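PDB 6ZMQ: cytochrome C-type biogenesis protein ccmF from Thermus thermophilus, which acts as a membrane-bound heme lyase in cytochrome c maturation, carries heme b, and probably takes part in handing heme on to apocytochrome. Local coordinates for residues A[73-76]-A[77-81]; A[24-27]-A[28-32]; A[198-201]-A[202-205]; A[241-245]-A[246-250]. One frame throughout, in Å; residues are numbered along the deposited sequence.

Contact 1: residues A[73-76]-A[77-81]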
ATOM      1  N   LEU A  73      24.143  -5.695   1.561  1.00 52.72           N
ATOM      2  CA  LEU A  73      24.738  -6.936   2.031  1.00 43.44           C
ATOM      3  C   LEU A  73      25.794  -6.682   3.101  1.00 47.36           C
ATOM      4  O   LEU A  73      26.054  -7.567   3.915  1.00 63.09           O
ATOM      5  CB  LEU A  73      25.307  -7.720   0.847  1.00 34.69           C
ATOM      6  CG  LEU A  73      24.322  -8.467  -0.071  1.00 29.70           C
ATOM      7  CD1 LEU A  73      25.013  -9.651  -0.731  1.00 28.79           C
ATOM      8  CD2 LEU A  73      23.052  -8.927   0.652  1.00 29.05           C
ATOM      9  N   ALA A  74      26.384  -5.479   3.139  1.00 40.74           N
ATOM     10  CA  ALA A  74      27.213  -5.083   4.276  1.00 31.72           C
ATOM     11  C   ALA A  74      26.387  -4.942   5.547  1.00 40.49           C
ATOM     12  O   ALA A  74      26.839  -5.339   6.629  1.00 52.25           O
ATOM     13  CB  ALA A  74      27.931  -3.770   3.972  1.00 35.90           C
ATOM     14  N   LEU A  75      25.176  -4.379   5.436  1.00 50.62           N
ATOM     15  CA  LEU A  75      24.314  -4.284   6.616  1.00 45.61           C
ATOM     16  C   LEU A  75      23.825  -5.657   7.080  1.00 58.10           C
ATOM     17  O   LEU A  75      23.755  -5.920   8.289  1.00 70.65           O
ATOM     18  CB  LEU A  75      23.134  -3.353   6.339  1.00 31.48           C
ATOM     19  CG  LEU A  75      22.495  -2.656   7.551  1.00 25.79           C
ATOM     20  CD1 LEU A  75      23.552  -2.171   8.568  1.00 26.18           C
ATOM     21  CD2 LEU A  75      21.637  -1.497   7.081  1.00 39.91           C
ATOM     22  N   GLU A  76      23.507  -6.552   6.133  1.00 52.47           N
ATOM     23  CA  GLU A  76      23.105  -7.919   6.484  1.00 48.50           C
ATOM     24  C   GLU A  76      24.267  -8.720   7.068  1.00 44.81           C
ATOM     25  O   GLU A  76      24.073  -9.531   7.983  1.00 41.94           O
ATOM     26  CB  GLU A  76      22.545  -8.659   5.266  1.00 52.69           C
ATOM     27  CG  GLU A  76      21.203  -8.159   4.783  1.00 59.09           C
ATOM     28  CD  GLU A  76      20.133  -9.234   4.821  1.00 68.57           C
ATOM     29  OE1 GLU A  76      18.993  -8.915   5.221  1.00 70.97           O
ATOM     30  OE2 GLU A  76      20.431 -10.392   4.469  1.00 72.46           O
ATOM     31  N   TRP A  77      25.456  -8.562   6.476  1.00 46.98           N
ATOM     32  CA  TRP A  77      26.725  -9.062   6.997  1.00 52.92           C
ATOM     33  C   TRP A  77      26.939  -8.653   8.449  1.00 48.91           C
ATOM     34  O   TRP A  77      27.228  -9.497   9.298  1.00 44.50           O
ATOM     35  CB  TRP A  77      27.838  -8.524   6.082  1.00 62.91           C
ATOM     36  CG  TRP A  77      29.278  -9.002   6.230  1.00 72.49           C
ATOM     37  CD1 TRP A  77      29.951  -9.330   7.380  1.00 74.98           C
ATOM     38  CD2 TRP A  77      30.223  -9.155   5.164  1.00 70.99           C
ATOM     39  NE1 TRP A  77      31.248  -9.680   7.090  1.00 77.96           N
ATOM     40  CE2 TRP A  77      31.439  -9.586   5.736  1.00 70.12           C
ATOM     41  CE3 TRP A  77      30.152  -8.978   3.779  1.00 76.73           C
ATOM     42  CZ2 TRP A  77      32.574  -9.842   4.970  1.00 67.57           C
ATOM     43  CZ3 TRP A  77      31.277  -9.232   3.020  1.00 79.07           C
ATOM     44  CH2 TRP A  77      32.474  -9.659   3.617  1.00 71.95           C
ATOM     45  N   ALA A  78      26.796  -7.356   8.743  1.00 50.17           N
ATOM     46  CA  ALA A  78      27.011  -6.844  10.096  1.00 52.47           C
ATOM     47  C   ALA A  78      25.950  -7.352  11.064  1.00 54.05           C
ATOM     48  O   ALA A  78      26.241  -7.640  12.231  1.00 52.12           O
ATOM     49  CB  ALA A  78      27.024  -5.316  10.078  1.00 60.12           C
ATOM     50  N   LEU A  79      24.708  -7.467  10.592  1.00 55.98           N
ATOM     51  CA  LEU A  79      23.636  -7.989  11.432  1.00 52.14           C
ATOM     52  C   LEU A  79      23.776  -9.486  11.684  1.00 61.60           C
ATOM     53  O   LEU A  79      23.270  -9.991  12.692  1.00 70.12           O
ATOM     54  CB  LEU A  79      22.296  -7.654  10.790  1.00 43.20           C
ATOM     55  CG  LEU A  79      21.879  -6.311  11.363  1.00 44.99           C
ATOM     56  CD1 LEU A  79      20.916  -5.597  10.493  1.00 51.45           C
ATOM     57  CD2 LEU A  79      21.234  -6.610  12.670  1.00 47.68           C
ATOM     58  N   LEU A  80      24.458 -10.207  10.797  1.00 50.87           N
ATOM     59  CA  LEU A  80      24.669 -11.632  11.006  1.00 48.22           C
ATOM     60  C   LEU A  80      25.898 -11.928  11.857  1.00 60.55           C
ATOM     61  O   LEU A  80      25.856 -12.845  12.687  1.00 58.02           O
ATOM     62  CB  LEU A  80      24.786 -12.344   9.654  1.00 44.35           C
ATOM     63  CG  LEU A  80      23.581 -13.140   9.151  1.00 40.99           C
ATOM     64  CD1 LEU A  80      22.362 -12.254   8.994  1.00 48.49           C
ATOM     65  CD2 LEU A  80      23.939 -13.774   7.821  1.00 45.23           C
ATOM     66  N   VAL A  81      26.982 -11.154  11.706  1.00 68.04           N
ATOM     67  CA  VAL A  81      28.205 -11.411  12.463  1.00 70.63           C
ATOM     68  C   VAL A  81      28.167 -10.805  13.856  1.00 79.29           C
ATOM     69  O   VAL A  81      29.128 -10.995  14.618  1.00 79.63           O
ATOM     70  CB  VAL A  81      29.475 -10.874  11.764  1.00 67.75           C
ATOM     71  CG1 VAL A  81      29.666 -11.522  10.394  1.00 62.04           C
ATOM     72  CG2 VAL A  81      29.474  -9.347  11.697  1.00 68.11           C
TER

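Contact 2: residues A[24-27]-A[28-32]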
ATOM      1  N   GLY A  24      30.236  -0.954   3.510  1.00 61.72           N
ATOM      2  CA  GLY A  24      28.998  -0.235   3.309  1.00 53.56           C
ATOM      3  C   GLY A  24      29.211   1.227   2.988  1.00 47.22           C
ATOM      4  O   GLY A  24      28.408   1.842   2.278  1.00 50.92           O
ATOM      5  N   ASN A  25      30.297   1.793   3.520  1.00 42.29           N
ATOM      6  CA  ASN A  25      30.650   3.172   3.202  1.00 50.31           C
ATOM      7  C   ASN A  25      31.092   3.305   1.751  1.00 60.13           C
ATOM      8  O   ASN A  25      30.645   4.221   1.047  1.00 81.31           O
ATOM      9  CB  ASN A  25      31.732   3.678   4.155  1.00 57.19           C
ATOM     10  CG  ASN A  25      31.154   4.306   5.416  1.00 61.41           C
ATOM     11  OD1 ASN A  25      30.483   5.342   5.353  1.00 64.43           O
ATOM     12  ND2 ASN A  25      31.453   3.713   6.570  1.00 59.67           N
ATOM     13  N   LEU A  26      31.938   2.370   1.270  1.00 50.08           N
ATOM     14  CA  LEU A  26      32.281   2.350  -0.151  1.00 46.46           C
ATOM     15  C   LEU A  26      31.070   1.990  -0.999  1.00 51.87           C
ATOM     16  O   LEU A  26      30.953   2.463  -2.130  1.00 60.51           O
ATOM     17  CB  LEU A  26      33.463   1.407  -0.446  1.00 41.38           C
ATOM     18  CG  LEU A  26      33.555  -0.127  -0.403  1.00 46.61           C
ATOM     19  CD1 LEU A  26      33.117  -0.795  -1.709  1.00 58.15           C
ATOM     20  CD2 LEU A  26      34.979  -0.548  -0.060  1.00 51.71           C
ATOM     21  N   GLY A  27      30.141   1.196  -0.456  1.00 40.72           N
ATOM     22  CA  GLY A  27      28.874   0.930  -1.108  1.00 49.13           C
ATOM     23  C   GLY A  27      28.013   2.146  -1.383  1.00 53.74           C
ATOM     24  O   GLY A  27      27.734   2.426  -2.554  1.00 58.76           O
ATOM     25  N   VAL A  28      27.627   2.888  -0.332  1.00 53.03           N
ATOM     26  CA  VAL A  28      26.760   4.056  -0.528  1.00 43.09           C
ATOM     27  C   VAL A  28      27.508   5.174  -1.259  1.00 48.91           C
ATOM     28  O   VAL A  28      26.924   5.855  -2.115  1.00 70.86           O
ATOM     29  CB  VAL A  28      26.096   4.536   0.796  1.00 35.10           C
ATOM     30  CG1 VAL A  28      25.469   3.392   1.542  1.00 30.25           C
ATOM     31  CG2 VAL A  28      27.020   5.296   1.747  1.00 41.87           C
ATOM     32  N   SER A  29      28.823   5.322  -1.016  1.00 33.55           N
ATOM     33  CA  SER A  29      29.580   6.380  -1.678  1.00 45.31           C
ATOM     34  C   SER A  29      29.805   6.062  -3.150  1.00 55.74           C
ATOM     35  O   SER A  29      29.659   6.938  -4.011  1.00 65.29           O
ATOM     36  CB  SER A  29      30.910   6.607  -0.962  1.00 47.68           C
ATOM     37  OG  SER A  29      30.755   6.574   0.450  1.00 51.44           O
ATOM     38  N   LEU A  30      30.166   4.813  -3.460  1.00 46.59           N
ATOM     39  CA  LEU A  30      30.394   4.414  -4.838  1.00 41.23           C
ATOM     40  C   LEU A  30      29.088   4.393  -5.623  1.00 48.96           C
ATOM     41  O   LEU A  30      29.072   4.770  -6.794  1.00 66.50           O
ATOM     42  CB  LEU A  30      31.102   3.054  -4.855  1.00 33.56           C
ATOM     43  CG  LEU A  30      32.028   2.638  -5.996  1.00 34.94           C
ATOM     44  CD1 LEU A  30      32.738   3.828  -6.643  1.00 45.62           C
ATOM     45  CD2 LEU A  30      33.052   1.682  -5.417  1.00 34.15           C
ATOM     46  N   ALA A  31      27.968   4.048  -4.968  1.00 43.71           N
ATOM     47  CA  ALA A  31      26.652   4.122  -5.610  1.00 36.17           C
ATOM     48  C   ALA A  31      26.243   5.559  -5.882  1.00 32.02           C
ATOM     49  O   ALA A  31      25.646   5.845  -6.928  1.00 25.92           O
ATOM     50  CB  ALA A  31      25.582   3.440  -4.747  1.00 32.17           C
ATOM     51  N   LEU A  32      26.544   6.461  -4.938  1.00 34.53           N
ATOM     52  CA  LEU A  32      26.314   7.885  -5.131  1.00 31.28           C
ATOM     53  C   LEU A  32      27.148   8.425  -6.290  1.00 33.73           C
ATOM     54  O   LEU A  32      26.669   9.249  -7.077  1.00 38.56           O
ATOM     55  CB  LEU A  32      26.658   8.629  -3.848  1.00 50.63           C
ATOM     56  CG  LEU A  32      26.070  10.021  -3.591  1.00 63.93           C
ATOM     57  CD1 LEU A  32      26.651  10.597  -2.313  1.00 58.74           C
ATOM     58  CD2 LEU A  32      26.225  10.984  -4.740  1.00 78.03           C
TER

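Contact 3: residues A[198-201]-A[202-205]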
ATOM      1  N   VAL A 198       8.607   2.235  -6.160  1.00 50.63           N
ATOM      2  CA  VAL A 198       9.603   2.205  -7.217  1.00 37.34           C
ATOM      3  C   VAL A 198       8.959   1.727  -8.512  1.00 33.16           C
ATOM      4  O   VAL A 198       9.389   2.147  -9.600  1.00 43.77           O
ATOM      5  CB  VAL A 198      10.862   1.421  -6.783  1.00 34.56           C
ATOM      6  CG1 VAL A 198      11.409   2.025  -5.505  1.00 39.80           C
ATOM      7  CG2 VAL A 198      10.575  -0.013  -6.537  1.00 31.34           C
ATOM      8  N   GLY A 199       7.824   1.004  -8.408  1.00 31.12           N
ATOM      9  CA  GLY A 199       7.001   0.767  -9.582  1.00 30.35           C
ATOM     10  C   GLY A 199       6.456   2.054 -10.159  1.00 42.88           C
ATOM     11  O   GLY A 199       6.762   2.397 -11.301  1.00 52.42           O
ATOM     12  N   LEU A 200       5.849   2.890  -9.305  1.00 50.45           N
ATOM     13  CA  LEU A 200       5.341   4.181  -9.764  1.00 36.73           C
ATOM     14  C   LEU A 200       6.465   5.173 -10.065  1.00 37.44           C
ATOM     15  O   LEU A 200       6.181   6.285 -10.531  1.00 45.24           O
ATOM     16  CB  LEU A 200       4.363   4.775  -8.747  1.00 22.76           C
ATOM     17  CG  LEU A 200       2.900   4.320  -8.804  1.00 22.07           C
ATOM     18  CD1 LEU A 200       2.038   5.346  -8.107  1.00 22.40           C
ATOM     19  CD2 LEU A 200       2.405   4.102 -10.240  1.00 31.62           C
ATOM     20  N   SER A 201       7.731   4.814  -9.786  1.00 28.32           N
ATOM     21  CA  SER A 201       8.844   5.636 -10.242  1.00 29.89           C
ATOM     22  C   SER A 201       8.932   5.656 -11.757  1.00 39.61           C
ATOM     23  O   SER A 201       9.040   6.729 -12.367  1.00 48.07           O
ATOM     24  CB  SER A 201      10.149   5.132  -9.643  1.00 37.60           C
ATOM     25  OG  SER A 201      10.678   4.056 -10.389  1.00 43.05           O
ATOM     26  N   VAL A 202       8.869   4.485 -12.395  1.00 45.86           N
ATOM     27  CA  VAL A 202       9.296   4.384 -13.798  1.00 52.16           C
ATOM     28  C   VAL A 202       8.278   4.927 -14.807  1.00 41.58           C
ATOM     29  O   VAL A 202       8.709   5.560 -15.782  1.00 44.32           O
ATOM     30  CB  VAL A 202       9.858   2.991 -14.093  1.00 58.23           C
ATOM     31  CG1 VAL A 202       8.978   1.908 -13.566  1.00 67.35           C
ATOM     32  CG2 VAL A 202      10.140   2.723 -15.586  1.00 59.40           C
ATOM     33  N   PRO A 203       6.945   4.796 -14.622  1.00 37.75           N
ATOM     34  CA  PRO A 203       6.019   5.637 -15.417  1.00 36.42           C
ATOM     35  C   PRO A 203       6.203   7.139 -15.264  1.00 43.36           C
ATOM     36  O   PRO A 203       6.191   7.835 -16.294  1.00 48.86           O
ATOM     37  CB  PRO A 203       4.633   5.206 -14.896  1.00 27.75           C
ATOM     38  CG  PRO A 203       4.930   4.275 -13.743  1.00 36.33           C
ATOM     39  CD  PRO A 203       6.180   3.634 -14.174  1.00 36.39           C
ATOM     40  N   TYR A 204       6.404   7.627 -14.020  1.00 38.59           N
ATOM     41  CA  TYR A 204       6.601   9.056 -13.751  1.00 40.52           C
ATOM     42  C   TYR A 204       7.781   9.605 -14.527  1.00 46.65           C
ATOM     43  O   TYR A 204       7.672  10.668 -15.153  1.00 68.18           O
ATOM     44  CB  TYR A 204       6.833   9.303 -12.252  1.00 42.01           C
ATOM     45  CG  TYR A 204       7.384  10.692 -11.918  1.00 37.60           C
ATOM     46  CD1 TYR A 204       6.533  11.794 -11.873  1.00 34.30           C
ATOM     47  CD2 TYR A 204       8.745  10.899 -11.625  1.00 34.76           C
ATOM     48  CE1 TYR A 204       7.009  13.056 -11.566  1.00 28.79           C
ATOM     49  CE2 TYR A 204       9.230  12.167 -11.328  1.00 34.63           C
ATOM     50  CZ  TYR A 204       8.353  13.238 -11.302  1.00 35.83           C
ATOM     51  OH  TYR A 204       8.804  14.503 -10.995  1.00 51.98           O
ATOM     52  N   ALA A 205       8.884   8.842 -14.530  1.00 35.15           N
ATOM     53  CA  ALA A 205      10.073   9.132 -15.319  1.00 36.96           C
ATOM     54  C   ALA A 205       9.737   9.296 -16.787  1.00 50.10           C
ATOM     55  O   ALA A 205      10.006  10.362 -17.365  1.00 73.71           O
ATOM     56  CB  ALA A 205      11.081   7.999 -15.130  1.00 28.84           C
TER

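Contact 4: residues A[241-245]-A[246-250]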
ATOM      1  N   GLY A 241      -2.093  -3.957   5.676  1.00 49.97           N
ATOM      2  CA  GLY A 241      -2.110  -3.079   6.839  1.00 60.96           C
ATOM      3  C   GLY A 241      -3.439  -3.080   7.569  1.00 61.66           C
ATOM      4  O   GLY A 241      -3.474  -3.029   8.804  1.00 66.59           O
ATOM      5  N   MET A 242      -4.543  -3.165   6.811  1.00 50.09           N
ATOM      6  CA  MET A 242      -5.874  -3.358   7.391  1.00 46.14           C
ATOM      7  C   MET A 242      -5.979  -4.639   8.217  1.00 46.44           C
ATOM      8  O   MET A 242      -6.441  -4.601   9.373  1.00 53.45           O
ATOM      9  CB  MET A 242      -6.924  -3.397   6.281  1.00 43.86           C
ATOM     10  CG  MET A 242      -7.643  -2.106   5.952  1.00 37.41           C
ATOM     11  SD  MET A 242      -8.565  -2.393   4.432  1.00 44.44           S
ATOM     12  CE  MET A 242     -10.153  -1.693   4.843  1.00 35.67           C
ATOM     13  N   TRP A 243      -5.537  -5.770   7.636  1.00 49.58           N
ATOM     14  CA  TRP A 243      -5.601  -7.069   8.312  1.00 43.96           C
ATOM     15  C   TRP A 243      -4.734  -7.086   9.560  1.00 38.39           C
ATOM     16  O   TRP A 243      -5.124  -7.647  10.594  1.00 41.20           O
ATOM     17  CB  TRP A 243      -5.160  -8.196   7.364  1.00 48.70           C
ATOM     18  CG  TRP A 243      -4.929  -9.524   8.078  1.00 46.16           C
ATOM     19  CD1 TRP A 243      -5.874 -10.463   8.371  1.00 52.40           C
ATOM     20  CD2 TRP A 243      -3.688 -10.033   8.603  1.00 42.80           C
ATOM     21  NE1 TRP A 243      -5.305 -11.520   9.041  1.00 54.32           N
ATOM     22  CE2 TRP A 243      -3.966 -11.278   9.199  1.00 49.32           C
ATOM     23  CE3 TRP A 243      -2.375  -9.550   8.640  1.00 40.71           C
ATOM     24  CZ2 TRP A 243      -2.979 -12.055   9.811  1.00 44.36           C
ATOM     25  CZ3 TRP A 243      -1.395 -10.325   9.250  1.00 39.73           C
ATOM     26  CH2 TRP A 243      -1.703 -11.562   9.826  1.00 35.94           C
ATOM     27  N   TRP A 244      -3.558  -6.471   9.470  1.00 33.21           N
ATOM     28  CA  TRP A 244      -2.614  -6.488  10.575  1.00 45.73           C
ATOM     29  C   TRP A 244      -3.092  -5.599  11.718  1.00 49.37           C
ATOM     30  O   TRP A 244      -2.985  -5.985  12.891  1.00 53.70           O
ATOM     31  CB  TRP A 244      -1.249  -6.073  10.027  1.00 49.23           C
ATOM     32  CG  TRP A 244      -0.157  -5.838  11.000  1.00 53.60           C
ATOM     33  CD1 TRP A 244       0.032  -6.431  12.216  1.00 55.98           C
ATOM     34  CD2 TRP A 244       0.936  -4.950  10.820  1.00 54.20           C
ATOM     35  NE1 TRP A 244       1.156  -5.943  12.815  1.00 53.47           N
ATOM     36  CE2 TRP A 244       1.737  -5.033  11.973  1.00 56.37           C
ATOM     37  CE3 TRP A 244       1.314  -4.082   9.794  1.00 56.31           C
ATOM     38  CZ2 TRP A 244       2.888  -4.282  12.125  1.00 58.59           C
ATOM     39  CZ3 TRP A 244       2.463  -3.359   9.937  1.00 54.67           C
ATOM     40  CH2 TRP A 244       3.223  -3.437  11.104  1.00 55.31           C
ATOM     41  N   SER A 245      -3.659  -4.436  11.390  1.00 45.16           N
ATOM     42  CA  SER A 245      -4.202  -3.540  12.404  1.00 37.04           C
ATOM     43  C   SER A 245      -5.427  -4.143  13.084  1.00 36.51           C
ATOM     44  O   SER A 245      -5.673  -3.894  14.271  1.00 41.39           O
ATOM     45  CB  SER A 245      -4.534  -2.187  11.770  1.00 34.03           C
ATOM     46  OG  SER A 245      -5.401  -1.425  12.588  1.00 46.89           O
ATOM     47  N   TYR A 246      -6.214  -4.941  12.355  1.00 37.26           N
ATOM     48  CA  TYR A 246      -7.344  -5.597  13.011  1.00 40.78           C
ATOM     49  C   TYR A 246      -6.881  -6.773  13.874  1.00 51.68           C
ATOM     50  O   TYR A 246      -7.114  -6.785  15.088  1.00 65.08           O
ATOM     51  CB  TYR A 246      -8.371  -6.078  11.988  1.00 36.27           C
ATOM     52  CG  TYR A 246      -9.717  -6.466  12.583  1.00 35.86           C
ATOM     53  CD1 TYR A 246     -10.617  -5.506  13.027  1.00 47.33           C
ATOM     54  CD2 TYR A 246     -10.057  -7.797  12.755  1.00 36.97           C
ATOM     55  CE1 TYR A 246     -11.852  -5.869  13.568  1.00 56.02           C
ATOM     56  CE2 TYR A 246     -11.276  -8.168  13.289  1.00 43.64           C
ATOM     57  CZ  TYR A 246     -12.172  -7.207  13.692  1.00 50.94           C
ATOM     58  OH  TYR A 246     -13.373  -7.601  14.234  1.00 44.76           O
ATOM     59  N   GLU A 247      -6.196  -7.762  13.281  1.00 41.39           N
ATOM     60  CA  GLU A 247      -5.998  -9.034  13.965  1.00 37.34           C
ATOM     61  C   GLU A 247      -4.710  -9.101  14.789  1.00 41.79           C
ATOM     62  O   GLU A 247      -4.689  -9.788  15.815  1.00 53.34           O
ATOM     63  CB  GLU A 247      -6.026 -10.200  12.946  1.00 39.93           C
ATOM     64  CG  GLU A 247      -6.053 -11.620  13.574  1.00 54.82           C
ATOM     65  CD  GLU A 247      -6.491 -12.729  12.635  1.00 68.77           C
ATOM     66  OE1 GLU A 247      -7.665 -12.752  12.212  1.00 75.17           O
ATOM     67  OE2 GLU A 247      -5.667 -13.635  12.395  1.00 73.31           O
ATOM     68  N   VAL A 248      -3.629  -8.415  14.425  1.00 38.83           N
ATOM     69  CA  VAL A 248      -2.387  -8.601  15.165  1.00 35.47           C
ATOM     70  C   VAL A 248      -1.986  -7.393  16.003  1.00 40.40           C
ATOM     71  O   VAL A 248      -1.585  -7.576  17.166  1.00 55.82           O
ATOM     72  CB  VAL A 248      -1.224  -9.010  14.236  1.00 48.24           C
ATOM     73  CG1 VAL A 248      -0.089  -9.586  15.052  1.00 71.18           C
ATOM     74  CG2 VAL A 248      -1.675 -10.015  13.188  1.00 46.87           C
ATOM     75  N   LEU A 249      -2.124  -6.159  15.509  1.00 41.69           N
ATOM     76  CA  LEU A 249      -1.921  -5.021  16.395  1.00 49.30           C
ATOM     77  C   LEU A 249      -3.099  -4.861  17.338  1.00 44.39           C
ATOM     78  O   LEU A 249      -2.917  -4.370  18.457  1.00 42.86           O
ATOM     79  CB  LEU A 249      -1.692  -3.734  15.583  1.00 70.29           C
ATOM     80  CG  LEU A 249      -1.174  -2.434  16.226  1.00 82.75           C
ATOM     81  CD1 LEU A 249      -2.294  -1.542  16.764  1.00 91.98           C
ATOM     82  CD2 LEU A 249      -0.138  -2.710  17.322  1.00 84.42           C
ATOM     83  N   GLY A 250      -4.274  -5.322  16.915  1.00 46.86           N
ATOM     84  CA  GLY A 250      -5.387  -5.636  17.783  1.00 59.02           C
ATOM     85  C   GLY A 250      -5.990  -4.501  18.578  1.00 76.63           C
ATOM     86  O   GLY A 250      -6.290  -4.665  19.763  1.00 85.34           O
TER

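Contact 1: residues A[73-76]-A[77-81]
Leu73 starts the ladder: its carbonyl O receives Trp77 N at 2.8 Å, with an N-H...O angle of 158°, a normal alpha-helical bond from one turn to the next. One residue on, Ala74 O accepts Ala78 N at 2.9 Å. With CG anti to the backbone nitrogen (chi1 -172°), the Trp77 indole is carried away from the turn and lies on the surface, while Trp77 CB stays 3.4 Å from Ala74 O. Leu75 repeats the backbone bond to Leu79 N and adds an apolar contact four residues along, Leu75 CG to Leu79 CD1 at 4.4 Å. Glu76 O completes the set with Leu80 N at 2.9 Å, but the angle there drops to 132°, so this bond is clearly more bent than the first. The Glu76 chain itself bends at chi2 and packs on Pro106. This end of helix 61-81 is wedged between two neighbours: Ala74, Trp77 and Ala78 lean on Leu23 and Pro20 of helix 20-47, while Leu75 and Leu79 meet Tyr88 and Val89 of helix 87-92.

Contact 2: residues A[24-27]-A[28-32]
Val28 packs its branches against the carbonyls of the preceding turn. Its CB stands 3.8 Å from Gly24 O, the atom that also accepts Val28 N in a nearly straight bond (N-H...O 169°). From CB, CG1 lies anti to the carbonyl carbon and beside the backbone nitrogen, which carries it to 3.4 Å from Gly24 O. The other methyl, CG2, is set between N and C, and it straddles the last turn at 3.8 Å from both Gly24 O and Asn25 O. Beyond the helix the same side chain meets Phe153 and Met156 of helix 135-157 and Ala71 of helix 61-81, so this one residue brings helix 20-47 against two others.

The next oxygen, Asn25 O, takes Ser29 N at 3.0 Å. It also receives the hydroxyl Ser29 OG, whose chi1 of -42° folds it back beside its own N; the modelled separation is too short for its length to be trusted. On the surface, Leu26 CD1 and Leu30 CD2 approach to 4.5 Å, a loose apolar pairing one turn apart. Gly27 O closes the series with Ala31 N at 2.9 Å. Gly27 and Ala31, both buried, have the small-xxx-small spacing known from close-packed transmembrane helices, and Ala31 does pack on Ala67 of helix 61-81: the arrangement fits a helix of a predicted membrane bundle.

Contact 3: residues A[198-201]-A[202-205]
Ser201 O accepts Ala205 N at 3.0 Å with an N-H...O angle of 164°, the regular helical bond with which helix 185-213 resumes after a proline kink. Pro203 causes that kink: its nitrogen has no hydrogen to give, and its CD sits 3.2 Å from Gly199 O, where a helical N-H would otherwise point. The turn before is opened as well, since Val198 O and Val202 N are 3.7 Å apart. Ser201 OG turns back to Val198 O as a donor, chi1 of 83° setting it between N and the carbonyl carbon, though the modelled length is doubtful. Leu200 CD2 and Pro203 CG approach to 4.3 Å on the flank that faces helices 224-247 and 288-307. Tyr204 CB rests 3.5 Å from Leu200 O, and Ser201 O lies at the edge of the ring, near its plane; the ring then stacks on Phe299 and its hydroxyl bonds to Ala336 O. The whole contact is buried, in a helix predicted to be transmembrane, the side chain of Pro203 about 8 Å from that of Arg224, which binds heme b. At the kink, Val202 N reaches Gly199 O instead, three residues back, at 3.2 Å and 47° out of the carbonyl plane.

Contact 4: residues A[241-245]-A[246-250]
Trp244 O is gripped by two amides: Leu249 N at 2.8 Å in an almost straight bond (170°), and Val248 N at 2.9 Å in a more bent one (145°). The first spans five residues and the second four, so the helix widens as it ends. After this, Gly250 N makes a weak bond to Ser245 O, and Gly250 leaves helical geometry with a positive phi of 63°.

Two indoles pack around this end, both with CG anti to the backbone nitrogen, which swings them along the helix toward Val248. Trp243 has Glu247 CB over one face, 4.1 Å above the plane and offset toward the rim, while Val248 CG2 makes an off-centre CH-pi contact 4.2 Å from the centroid of its six-membered ring. The Glu247 carboxylate passes obliquely beside the indole, CD being 4.0 Å from Trp243 NE1. Val248 CB meets the neighbouring Trp244 at its edge, in the ring plane, 3.5 Å from CD1.

Outside, Trp631 meets Trp243 edge-to-face, and Tyr246 OH bonds to Thr624 OG1. Ser245 OG bonds to Gly253 O and Met242 packs on Trp255, tying the helix end to the loop that follows. The arrangement is a helix C-terminus closed by one sound five-residue bond, to Trp244 O, a weak second one and a glycine, leading into the tryptophan-rich segment that probably corresponds to the WWD motif of heme-handling proteins.

Contacts 1, 2 and 3 lie within helices, whereas contact 4 runs over a helix end into loop. Contact 3 is wholly buried, and there the hydrogen-bond ladder is broken by proline. Contacts 1 and 2 are partly exposed, with mostly regular ladders and mostly apolar side chains on the surface, though Ser29 of contact 2 lies there too; their helices pack together directly, Ala74 CB lying 3.7 Å from Gly24 N. Contact 4 departs from the alpha pattern and relies on indole packing instead of aliphatic pairing. Contacts 3 and 4 occupy successive helices, 185-213 and 224-247, on opposite sides of the chain's centre, their centres about 29 Å apart.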